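D-methionine-binding lipoprotein MetQ (Escherichia coli, PDB 4YAH) serves as the substrate-binding lipoprotein of an ATP-driven D-methionine permease, holding methionine for delivery to its membrane partners. Local coordinates at residues 74-77 with 83-86; 229-234 with 244-249; 64-67 with 71-74; 93-96 with 100-103. All blocks are in the same frame, centred on the assembly; numbering follows the deposited sequence.

Contacts 1 and 2 are buried in one lobe of the binding protein and meet through its six-stranded mixed sheet, where strands 83-88 and 229-234 are neighbours; contact 1 brings helix 71-78 onto the sheet, contact 2 helix 241-250. Each also places a residue of its strand, Phe86 or Asn229, against the bound methionine. Contact 3 uses the same helix 71-78 as contact 1 but at the edge strand 60-66, where burial is partial. Contact 4, also partly buried, is the turn that ends helix 89-99. Contact 1 packs leucine methyls on a backbone N and an amide; contacts 2 and 3 are apolar, with a CH-pi approach in contact 3, whereas contact 4 adds a backbone hydrogen bond and water bridges.

Contact 1 (74-77 with 83-86); sequences EALS and ANAF. With MET (methionine), chain B.
With CG anti to the backbone N (chi1 177°), Leu76 of helix 71-78 lays its two methyls against strand 83-88, while Asn84 turns its amide to meet one of them with CG between its own N and carbonyl carbon (chi1 58°). This is helix-on-sheet packing in a lobe of a periplasmic-type binding protein. CD1 of Leu76 rests on the backbone of Ala83, 3.6 Å from its N. The other methyl, CD2, lies 3.6 Å from Asn84 ND2, and the two side chains cross at about a right angle. ND2 gives a hydrogen bond to Asn73 OD1 of the same helix and OD1 takes a weak one from Gln87, so the leucine packs on an amide whose rotation is probably already set. Shortening Leu76 to an alanine removes both methyls and is likely to open a gap over Ala83 and take one apolar neighbour from the Asn84 amide. Leu76 also touches Val232, so this one side chain bridges two neighbouring strands. Farther along, Phe86 belongs to the methionine pocket, its ring packing on Pro72 and Asn73. The ligand's CE approaches this ring obliquely, 3.8 Å from Phe86 CE1, and Phe86 O lies 3.3 Å from the ligand's CB.

Contact 2 (229-234 with 244-249); sequences NLIVTR and KKFVQA. With MET (methionine), chain B.
Strand 229-234 joins the methionine pocket at one end to a helix-on-sheet interface farther along, within the mixed sheet of one lobe of this binding protein. Asn229 grips the ligand's amino-acid head with both ends of its amide: OD1 accepts from the methionine N at 2.8 Å, and ND2 donates to the methionine O at 2.9 Å, nearly straight at 166°. One flat group thus holds the amino and carboxylate groups together, and the pair of bonds fixes which way the amide is flipped. Arg144, Asn202 and Thr204 also hydrogen-bond the ligand. A leucine in place of Asn229 would probably leave the ligand's N without this acceptor and its carboxylate without this donor.

Two residues on, Ile231 points to helix 241-250. Its CG1 branch is anti to the carbonyl carbon (chi1 -63°), which carries CD1 out to the helix, where it reaches two side chains at once. CD1 lies 4.0 Å from Val247 CG2 and 4.1 Å from Phe246 CE2, approaching that ring obliquely. The CG2 branch of the isoleucine makes a looser contact with the same valine methyl. All three residues are buried, and the packing is entirely apolar. On the outer side of the helix, Gln248 folds back on the helix backbone one turn earlier: NE2 and the helical N of Gln248 reach Lys244 O from opposite faces of its carbonyl plane, NE2 at 3.2 Å.

Contact 3 (64-67 with 71-74); sequences VTFN and LPNE
Phe66, at the end of edge strand 60-66, and Pro72, in the first turn of helix 71-78, make the CH-pi part of the contact. Pro72 CA stands over one face of the phenylalanine ring, 4.0 Å from the centroid and only 8° off the ring normal.

Apolar packing adds Pro72 CG, which comes to 3.6 Å from Phe66 CG, and Leu71 CB, which lies 3.8 Å from Phe66 CD1 and meets the ring obliquely. The proline and phenylalanine side chains run antiparallel, and the pyrrolidine also covers the root of the aromatic side chain. Phe66 CG is anti to the carbonyl carbon (chi1 -63°), a setting that swings the ring off the strand and against the start of the helix.

Polar bonds lie around this apolar patch and tie its elements to their surroundings. Asp68, in the short link between the segments, accepts from Leu71 N through OD2, probably helping to fix the start of the helix. The strand itself pairs with strand 32-38 and the residue after it through backbone bonds of Val64 and Phe66. From the helix, Asn73 ND2 bonds to Gln87 OE1, a residue of the methionine pocket.

The strand-to-helix connection is thus closed by C-H groups over an aromatic face. The CA-H of Pro72, beside the ring nitrogen and a carbonyl, is somewhat polarised, so its approach is probably favoured by weak electrostatics as well as by dispersion.

Contact 4 (93-96 with 100-103); sequences DQQL and GYKL
Leu96 O receives Gly100 N at 2.9 Å, a bent bond (131° at the hydrogen) with the donor lying above the carbonyl plane. The same oxygen has Gly100 CA at 3.1 Å. Leu96 sets its CD2 methyl against the departing chain, 3.4 Å from Tyr101 O and 4.1 Å from Leu103 CB. The side chains of Gln95 and Tyr101 extend together, with amide and ring planes 61° apart. Gln95 OE1 lies at the ring's edge, near its plane, 3.7 Å from Tyr101 CE2.

Together these contacts close the C-terminal end of helix 89-99, where Gly100 leaves helical geometry with positive phi (79°) and the chain turns into strand 103-111. Two waters span the turn. One donates to Gln95 OE1 at 2.6 Å and accepts from Tyr101 OH; the other donates to both Leu96 O and Tyr101 O, the latter at 2.7 Å.

Farther out, Asn73 ND2 also donates to Gln95 OE1, setting the glutamine amide from helix 71-78. Tyr101 packs on Asn73, Glu74 and Ser77 of that helix, and Leu103 rests on Val232 and Arg234 of strand 229-234.

Contact 1 (74-77 with 83-86)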
loop_
_atom_site.group_PDB
_atom_site.type_symbol
_atom_site.label_atom_id
_atom_site.label_comp_id
_atom_site.label_asym_id
_atom_site.label_seq_id
_atom_site.Cartn_x
_atom_site.Cartn_y
_atom_site.Cartn_z
ATOM N N GLU A 74 2.561 -4.044 14.859
ATOM C CA GLU A 74 3.020 -4.134 16.255
ATOM C C GLU A 74 1.896 -3.766 17.212
ATOM O O GLU A 74 1.649 -4.460 18.206
ATOM C CB GLU A 74 4.219 -3.210 16.506
ATOM C CG GLU A 74 5.459 -3.560 15.694
ATOM C CD GLU A 74 6.718 -2.837 16.177
ATOM O OE1 GLU A 74 6.616 -1.988 17.098
ATOM O OE2 GLU A 74 7.811 -3.130 15.640
ATOM N N ALA A 75 1.210 -2.677 16.895
ATOM C CA ALA A 75 0.129 -2.171 17.725
ATOM C C ALA A 75 -0.989 -3.198 17.817
ATOM O O ALA A 75 -1.550 -3.441 18.873
ATOM C CB ALA A 75 -0.388 -0.861 17.157
ATOM N N LEU A 76 -1.315 -3.796 16.687
ATOM C CA LEU A 76 -2.356 -4.813 16.635
ATOM C C LEU A 76 -1.970 -6.039 17.448
ATOM O O LEU A 76 -2.764 -6.532 18.237
ATOM C CB LEU A 76 -2.622 -5.207 15.183
ATOM C CG LEU A 76 -3.634 -6.317 14.954
ATOM C CD1 LEU A 76 -4.975 -5.975 15.583
ATOM C CD2 LEU A 76 -3.785 -6.595 13.469
ATOM N N SER A 77 -0.752 -6.529 17.245
ATOM C CA SER A 77 -0.263 -7.723 17.923
ATOM C C SER A 77 -0.279 -7.539 19.439
ATOM O O SER A 77 -0.639 -8.451 20.189
ATOM C CB SER A 77 1.149 -8.052 17.460
ATOM O OG SER A 77 1.632 -9.193 18.140
ATOM N N ALA A 83 -7.833 -3.775 15.052
ATOM C CA ALA A 83 -7.728 -4.121 13.644
ATOM C C ALA A 83 -6.852 -3.087 12.988
ATOM O O ALA A 83 -6.650 -2.010 13.548
ATOM C CB ALA A 83 -9.085 -4.141 12.974
ATOM N N ASN A 84 -6.333 -3.390 11.802
ATOM C CA ASN A 84 -5.798 -2.316 10.984
ATOM C C ASN A 84 -6.189 -2.521 9.539
ATOM O O ASN A 84 -6.698 -3.574 9.146
ATOM C CB ASN A 84 -4.270 -2.170 11.148
ATOM C CG ASN A 84 -3.495 -3.418 10.820
ATOM O OD1 ASN A 84 -3.736 -4.093 9.807
ATOM N ND2 ASN A 84 -2.492 -3.706 11.655
ATOM N N ALA A 85 -5.997 -1.469 8.756
ATOM C CA ALA A 85 -6.448 -1.468 7.389
ATOM C C ALA A 85 -5.443 -0.745 6.525
ATOM O O ALA A 85 -5.604 0.449 6.243
ATOM C CB ALA A 85 -7.822 -0.821 7.287
ATOM N N PHE A 86 -4.386 -1.449 6.124
ATOM C CA PHE A 86 -3.296 -0.774 5.422
ATOM C C PHE A 86 -2.396 -1.639 4.548
ATOM O O PHE A 86 -1.542 -1.092 3.855
ATOM C CB PHE A 86 -2.389 -0.062 6.442
ATOM C CG PHE A 86 -1.354 -0.965 7.066
ATOM C CD1 PHE A 86 -0.057 -0.978 6.590
ATOM C CD2 PHE A 86 -1.686 -1.830 8.106
ATOM C CE1 PHE A 86 0.894 -1.814 7.137
ATOM C CE2 PHE A 86 -0.735 -2.665 8.657
ATOM C CZ PHE A 86 0.552 -2.656 8.179
HETATM N N MET B . -1.488 0.631 0.386
HETATM C CA MET B . -0.230 -0.038 0.053
HETATM C C MET B . -0.284 -0.521 -1.376
HETATM O O MET B . -1.272 -1.167 -1.741
HETATM C CB MET B . 0.025 -1.219 0.993
HETATM C CG MET B . 1.398 -1.858 0.845
HETATM S SD MET B . 1.681 -3.257 1.950
HETATM C CE MET B . 1.908 -2.399 3.508
HETATM O OXT MET B . 0.663 -0.289 -2.154
#

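Contact 2 (229-234 with 244-249)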
loop_
_atom_site.group_PDB
_atom_site.type_symbol
_atom_site.label_atom_id
_atom_site.label_comp_id
_atom_site.label_asym_id
_atom_site.label_seq_id
_atom_site.Cartn_x
_atom_site.Cartn_y
_atom_site.Cartn_z
ATOM N N ASN A 229 -5.554 -4.647 -0.749
ATOM C CA ASN A 229 -5.312 -4.353 0.657
ATOM C C ASN A 229 -6.380 -5.054 1.510
ATOM O O ASN A 229 -7.415 -5.485 0.997
ATOM C CB ASN A 229 -5.311 -2.836 0.907
ATOM C CG ASN A 229 -4.029 -2.154 0.445
ATOM O OD1 ASN A 229 -3.657 -1.114 0.980
ATOM N ND2 ASN A 229 -3.368 -2.717 -0.577
ATOM N N LEU A 230 -6.139 -5.090 2.823
ATOM C CA LEU A 230 -6.883 -5.940 3.747
ATOM C C LEU A 230 -7.224 -5.202 5.025
ATOM O O LEU A 230 -6.499 -4.300 5.444
ATOM C CB LEU A 230 -6.052 -7.165 4.123
ATOM C CG LEU A 230 -5.429 -7.966 2.986
ATOM C CD1 LEU A 230 -4.365 -8.882 3.565
ATOM C CD2 LEU A 230 -6.496 -8.757 2.268
ATOM N N ILE A 231 -8.313 -5.627 5.654
ATOM C CA ILE A 231 -8.562 -5.350 7.068
ATOM C C ILE A 231 -8.054 -6.586 7.776
ATOM O O ILE A 231 -8.375 -7.722 7.369
ATOM C CB ILE A 231 -10.039 -5.099 7.362
ATOM C CG1 ILE A 231 -10.494 -3.846 6.616
ATOM C CG2 ILE A 231 -10.274 -4.902 8.876
ATOM C CD1 ILE A 231 -11.988 -3.733 6.420
ATOM N N VAL A 232 -7.207 -6.364 8.779
ATOM C CA VAL A 232 -6.503 -7.418 9.477
ATOM C C VAL A 232 -6.713 -7.308 10.980
ATOM O O VAL A 232 -6.706 -6.204 11.535
ATOM C CB VAL A 232 -5.016 -7.353 9.156
ATOM C CG1 VAL A 232 -4.227 -8.320 9.979
ATOM C CG2 VAL A 232 -4.808 -7.658 7.690
ATOM N N THR A 233 -6.890 -8.464 11.623
ATOM C CA THR A 233 -7.029 -8.549 13.078
ATOM C C THR A 233 -6.077 -9.596 13.614
ATOM O O THR A 233 -5.366 -10.244 12.856
ATOM C CB THR A 233 -8.449 -8.940 13.520
ATOM O OG1 THR A 233 -8.712 -10.299 13.136
ATOM C CG2 THR A 233 -9.488 -8.023 12.913
ATOM N N ARG A 234 -6.104 -9.800 14.930
ATOM C CA ARG A 234 -5.429 -10.952 15.506
ATOM C C ARG A 234 -6.298 -12.184 15.269
ATOM O O ARG A 234 -7.493 -12.076 15.011
ATOM C CB ARG A 234 -5.178 -10.767 17.003
ATOM C CG ARG A 234 -4.248 -9.610 17.361
ATOM C CD ARG A 234 -4.099 -9.509 18.872
ATOM N NE ARG A 234 -5.407 -9.334 19.489
ATOM C CZ ARG A 234 -6.052 -8.175 19.585
ATOM N NH1 ARG A 234 -5.506 -7.050 19.121
ATOM N NH2 ARG A 234 -7.253 -8.141 20.146
ATOM N N LYS A 244 -16.689 -7.491 12.468
ATOM C CA LYS A 244 -17.575 -7.804 11.352
ATOM C C LYS A 244 -18.300 -6.544 10.906
ATOM O O LYS A 244 -18.441 -6.292 9.705
ATOM C CB LYS A 244 -18.585 -8.884 11.727
ATOM C CG LYS A 244 -17.978 -10.244 11.993
ATOM C CD LYS A 244 -19.099 -11.247 12.344
ATOM C CE LYS A 244 -18.579 -12.406 13.139
ATOM N NZ LYS A 244 -19.678 -13.358 13.505
ATOM N N LYS A 245 -18.731 -5.736 11.870
ATOM C CA LYS A 245 -19.422 -4.500 11.553
ATOM C C LYS A 245 -18.520 -3.531 10.801
ATOM O O LYS A 245 -18.951 -2.887 9.848
ATOM C CB LYS A 245 -19.922 -3.817 12.820
ATOM C CG LYS A 245 -21.126 -4.478 13.448
ATOM C CD LYS A 245 -21.491 -3.726 14.713
ATOM C CE LYS A 245 -22.721 -4.298 15.346
ATOM N NZ LYS A 245 -22.846 -3.840 16.752
ATOM N N PHE A 246 -17.281 -3.404 11.253
ATOM C CA PHE A 246 -16.373 -2.461 10.630
ATOM C C PHE A 246 -16.104 -2.892 9.190
ATOM O O PHE A 246 -16.040 -2.076 8.272
ATOM C CB PHE A 246 -15.062 -2.361 11.392
ATOM C CG PHE A 246 -14.096 -1.441 10.753
ATOM C CD1 PHE A 246 -14.330 -0.087 10.770
ATOM C CD2 PHE A 246 -12.993 -1.927 10.084
ATOM C CE1 PHE A 246 -13.461 0.787 10.155
ATOM C CE2 PHE A 246 -12.114 -1.046 9.454
ATOM C CZ PHE A 246 -12.355 0.302 9.504
ATOM N N VAL A 247 -15.942 -4.191 8.989
ATOM C CA VAL A 247 -15.681 -4.695 7.643
ATOM C C VAL A 247 -16.850 -4.347 6.740
ATOM O O VAL A 247 -16.655 -3.896 5.615
ATOM C CB VAL A 247 -15.428 -6.214 7.651
ATOM C CG1 VAL A 247 -15.442 -6.805 6.239
ATOM C CG2 VAL A 247 -14.100 -6.516 8.347
ATOM N N GLN A 248 -18.070 -4.549 7.223
ATOM C CA GLN A 248 -19.242 -4.264 6.404
ATOM C C GLN A 248 -19.353 -2.769 6.099
ATOM O O GLN A 248 -19.779 -2.382 5.005
ATOM C CB GLN A 248 -20.517 -4.785 7.088
ATOM C CG GLN A 248 -20.695 -6.293 6.881
ATOM C CD GLN A 248 -21.764 -6.929 7.764
ATOM O OE1 GLN A 248 -22.925 -7.055 7.361
ATOM N NE2 GLN A 248 -21.365 -7.374 8.954
ATOM N N ALA A 249 -18.934 -1.937 7.048
ATOM C CA ALA A 249 -18.975 -0.490 6.868
ATOM C C ALA A 249 -17.957 -0.048 5.820
ATOM O O ALA A 249 -18.240 0.793 4.966
ATOM C CB ALA A 249 -18.716 0.207 8.193
HETATM N N MET B . -1.488 0.631 0.386
HETATM C CA MET B . -0.230 -0.038 0.053
HETATM C C MET B . -0.284 -0.521 -1.376
HETATM O O MET B . -1.272 -1.167 -1.741
HETATM C CB MET B . 0.025 -1.219 0.993
HETATM C CG MET B . 1.398 -1.858 0.845
HETATM S SD MET B . 1.681 -3.257 1.950
HETATM C CE MET B . 1.908 -2.399 3.508
HETATM O OXT MET B . 0.663 -0.289 -2.154
#

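Contact 3 (64-67 with 71-74)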
loop_
_atom_site.group_PDB
_atom_site.type_symbol
_atom_site.label_atom_id
_atom_site.label_comp_id
_atom_site.label_asym_id
_atom_site.label_seq_id
_atom_site.Cartn_x
_atom_site.Cartn_y
_atom_site.Cartn_z
ATOM N N VAL A 64 -6.868 5.158 14.681
ATOM C CA VAL A 64 -5.542 5.415 15.201
ATOM C C VAL A 64 -4.635 5.547 14.002
ATOM O O VAL A 64 -4.554 4.621 13.203
ATOM C CB VAL A 64 -5.062 4.285 16.113
ATOM C CG1 VAL A 64 -3.680 4.566 16.670
ATOM C CG2 VAL A 64 -6.053 4.078 17.268
ATOM N N THR A 65 -3.964 6.692 13.864
ATOM C CA THR A 65 -3.227 6.964 12.637
ATOM C C THR A 65 -1.745 6.685 12.789
ATOM O O THR A 65 -1.157 6.878 13.859
ATOM C CB THR A 65 -3.413 8.416 12.163
ATOM O OG1 THR A 65 -2.914 9.329 13.152
ATOM C CG2 THR A 65 -4.867 8.709 11.877
ATOM N N PHE A 66 -1.166 6.222 11.684
ATOM C CA PHE A 66 0.246 5.869 11.575
ATOM C C PHE A 66 0.773 6.488 10.284
ATOM O O PHE A 66 -0.016 6.844 9.412
ATOM C CB PHE A 66 0.441 4.345 11.537
ATOM C CG PHE A 66 -0.013 3.638 12.781
ATOM C CD1 PHE A 66 0.886 3.367 13.795
ATOM C CD2 PHE A 66 -1.335 3.256 12.938
ATOM C CE1 PHE A 66 0.465 2.720 14.954
ATOM C CE2 PHE A 66 -1.758 2.623 14.089
ATOM C CZ PHE A 66 -0.859 2.350 15.090
ATOM N N ASN A 67 2.088 6.617 10.166
ATOM C CA ASN A 67 2.704 6.994 8.896
ATOM C C ASN A 67 3.850 6.059 8.562
ATOM O O ASN A 67 4.873 6.471 8.030
ATOM C CB ASN A 67 3.206 8.434 8.920
ATOM C CG ASN A 67 3.556 8.933 7.536
ATOM O OD1 ASN A 67 2.866 8.616 6.574
ATOM N ND2 ASN A 67 4.653 9.678 7.424
ATOM N N LEU A 71 4.714 -0.150 12.507
ATOM C CA LEU A 71 4.030 0.021 13.791
ATOM C C LEU A 71 2.561 -0.426 13.809
ATOM O O LEU A 71 2.070 -0.852 14.853
ATOM C CB LEU A 71 4.111 1.480 14.239
ATOM C CG LEU A 71 5.530 2.000 14.469
ATOM C CD1 LEU A 71 5.505 3.472 14.928
ATOM C CD2 LEU A 71 6.267 1.136 15.466
ATOM N N PRO A 72 1.839 -0.328 12.678
ATOM C CA PRO A 72 0.440 -0.768 12.809
ATOM C C PRO A 72 0.268 -2.253 13.149
ATOM O O PRO A 72 -0.671 -2.610 13.882
ATOM C CB PRO A 72 -0.154 -0.462 11.435
ATOM C CG PRO A 72 0.717 0.645 10.886
ATOM C CD PRO A 72 2.089 0.362 11.398
ATOM N N ASN A 73 1.141 -3.119 12.640
ATOM C CA ASN A 73 1.042 -4.529 12.989
ATOM C C ASN A 73 1.549 -4.792 14.415
ATOM O O ASN A 73 1.010 -5.657 15.105
ATOM C CB ASN A 73 1.788 -5.397 11.976
ATOM C CG ASN A 73 0.964 -5.679 10.750
ATOM O OD1 ASN A 73 -0.267 -5.573 10.762
ATOM N ND2 ASN A 73 1.634 -6.056 9.674
ATOM N N GLU A 74 2.561 -4.044 14.859
ATOM C CA GLU A 74 3.020 -4.134 16.255
ATOM C C GLU A 74 1.896 -3.766 17.212
ATOM O O GLU A 74 1.649 -4.460 18.206
ATOM C CB GLU A 74 4.219 -3.210 16.506
ATOM C CG GLU A 74 5.459 -3.560 15.694
ATOM C CD GLU A 74 6.718 -2.837 16.177
ATOM O OE1 GLU A 74 6.616 -1.988 17.098
ATOM O OE2 GLU A 74 7.811 -3.130 15.640
#

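Contact 4 (93-96 with 100-103)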
loop_
_atom_site.group_PDB
_atom_site.type_symbol
_atom_site.label_atom_id
_atom_site.label_comp_id
_atom_site.label_asym_id
_atom_site.label_seq_id
_atom_site.Cartn_x
_atom_site.Cartn_y
_atom_site.Cartn_z
ATOM N N ASP A 93 1.756 -11.760 4.913
ATOM C CA ASP A 93 2.451 -13.048 4.979
ATOM C C ASP A 93 3.920 -12.905 5.355
ATOM O O ASP A 93 4.442 -13.678 6.147
ATOM C CB ASP A 93 2.337 -13.778 3.644
ATOM C CG ASP A 93 0.912 -14.219 3.341
ATOM O OD1 ASP A 93 0.074 -14.204 4.262
ATOM O OD2 ASP A 93 0.632 -14.576 2.185
ATOM N N GLN A 94 4.579 -11.899 4.796
ATOM C CA GLN A 94 5.973 -11.634 5.104
ATOM C C GLN A 94 6.154 -11.221 6.564
ATOM O O GLN A 94 7.141 -11.576 7.213
ATOM C CB GLN A 94 6.500 -10.549 4.161
ATOM C CG GLN A 94 7.983 -10.328 4.249
ATOM C CD GLN A 94 8.750 -11.525 3.744
ATOM O OE1 GLN A 94 8.373 -12.137 2.742
ATOM N NE2 GLN A 94 9.811 -11.886 4.446
ATOM N N GLN A 95 5.198 -10.451 7.063
ATOM C CA GLN A 95 5.192 -10.011 8.459
ATOM C C GLN A 95 5.020 -11.207 9.405
ATOM O O GLN A 95 5.655 -11.262 10.465
ATOM C CB GLN A 95 4.078 -8.987 8.691
ATOM C CG GLN A 95 4.363 -7.605 8.080
ATOM C CD GLN A 95 5.122 -6.717 9.015
ATOM O OE1 GLN A 95 4.552 -6.158 9.954
ATOM N NE2 GLN A 95 6.412 -6.562 8.765
ATOM N N LEU A 96 4.147 -12.141 9.041
ATOM C CA LEU A 96 3.980 -13.342 9.858
ATOM C C LEU A 96 5.301 -14.103 9.938
ATOM O O LEU A 96 5.706 -14.532 11.018
ATOM C CB LEU A 96 2.871 -14.244 9.307
ATOM C CG LEU A 96 1.482 -13.619 9.102
ATOM C CD1 LEU A 96 0.460 -14.700 8.837
ATOM C CD2 LEU A 96 1.056 -12.746 10.265
ATOM N N GLY A 100 6.516 -13.061 13.365
ATOM C CA GLY A 100 5.924 -14.151 14.116
ATOM C C GLY A 100 4.555 -13.827 14.687
ATOM O O GLY A 100 4.073 -14.523 15.590
ATOM N N TYR A 101 3.919 -12.784 14.160
ATOM C CA TYR A 101 2.567 -12.398 14.586
ATOM C C TYR A 101 1.536 -13.463 14.224
ATOM O O TYR A 101 1.741 -14.238 13.292
ATOM C CB TYR A 101 2.117 -11.097 13.924
ATOM C CG TYR A 101 3.005 -9.907 14.079
ATOM C CD1 TYR A 101 3.540 -9.564 15.311
ATOM C CD2 TYR A 101 3.283 -9.096 12.979
ATOM C CE1 TYR A 101 4.340 -8.436 15.449
ATOM C CE2 TYR A 101 4.082 -7.973 13.104
ATOM C CZ TYR A 101 4.600 -7.650 14.344
ATOM O OH TYR A 101 5.398 -6.545 14.483
ATOM N N LYS A 102 0.418 -13.470 14.951
ATOM C CA LYS A 102 -0.725 -14.309 14.596
ATOM C C LYS A 102 -1.885 -13.418 14.155
ATOM O O LYS A 102 -2.824 -13.148 14.905
ATOM C CB LYS A 102 -1.118 -15.209 15.779
ATOM C CG LYS A 102 -0.021 -16.206 16.169
ATOM C CD LYS A 102 0.374 -17.109 15.001
ATOM C CE LYS A 102 1.356 -18.191 15.423
ATOM N NZ LYS A 102 0.766 -19.147 16.402
ATOM N N LEU A 103 -1.780 -12.940 12.920
ATOM C CA LEU A 103 -2.760 -12.031 12.357
ATOM C C LEU A 103 -3.431 -12.679 11.188
ATOM O O LEU A 103 -2.838 -13.530 10.525
ATOM C CB LEU A 103 -2.117 -10.735 11.886
ATOM C CG LEU A 103 -1.145 -10.063 12.838
ATOM C CD1 LEU A 103 -0.584 -8.802 12.213
ATOM C CD2 LEU A 103 -1.807 -9.735 14.162
HETATM O O HOH W 1 5.441 -5.030 12.151
HETATM O O HOH W 2 3.371 -16.254 12.463
#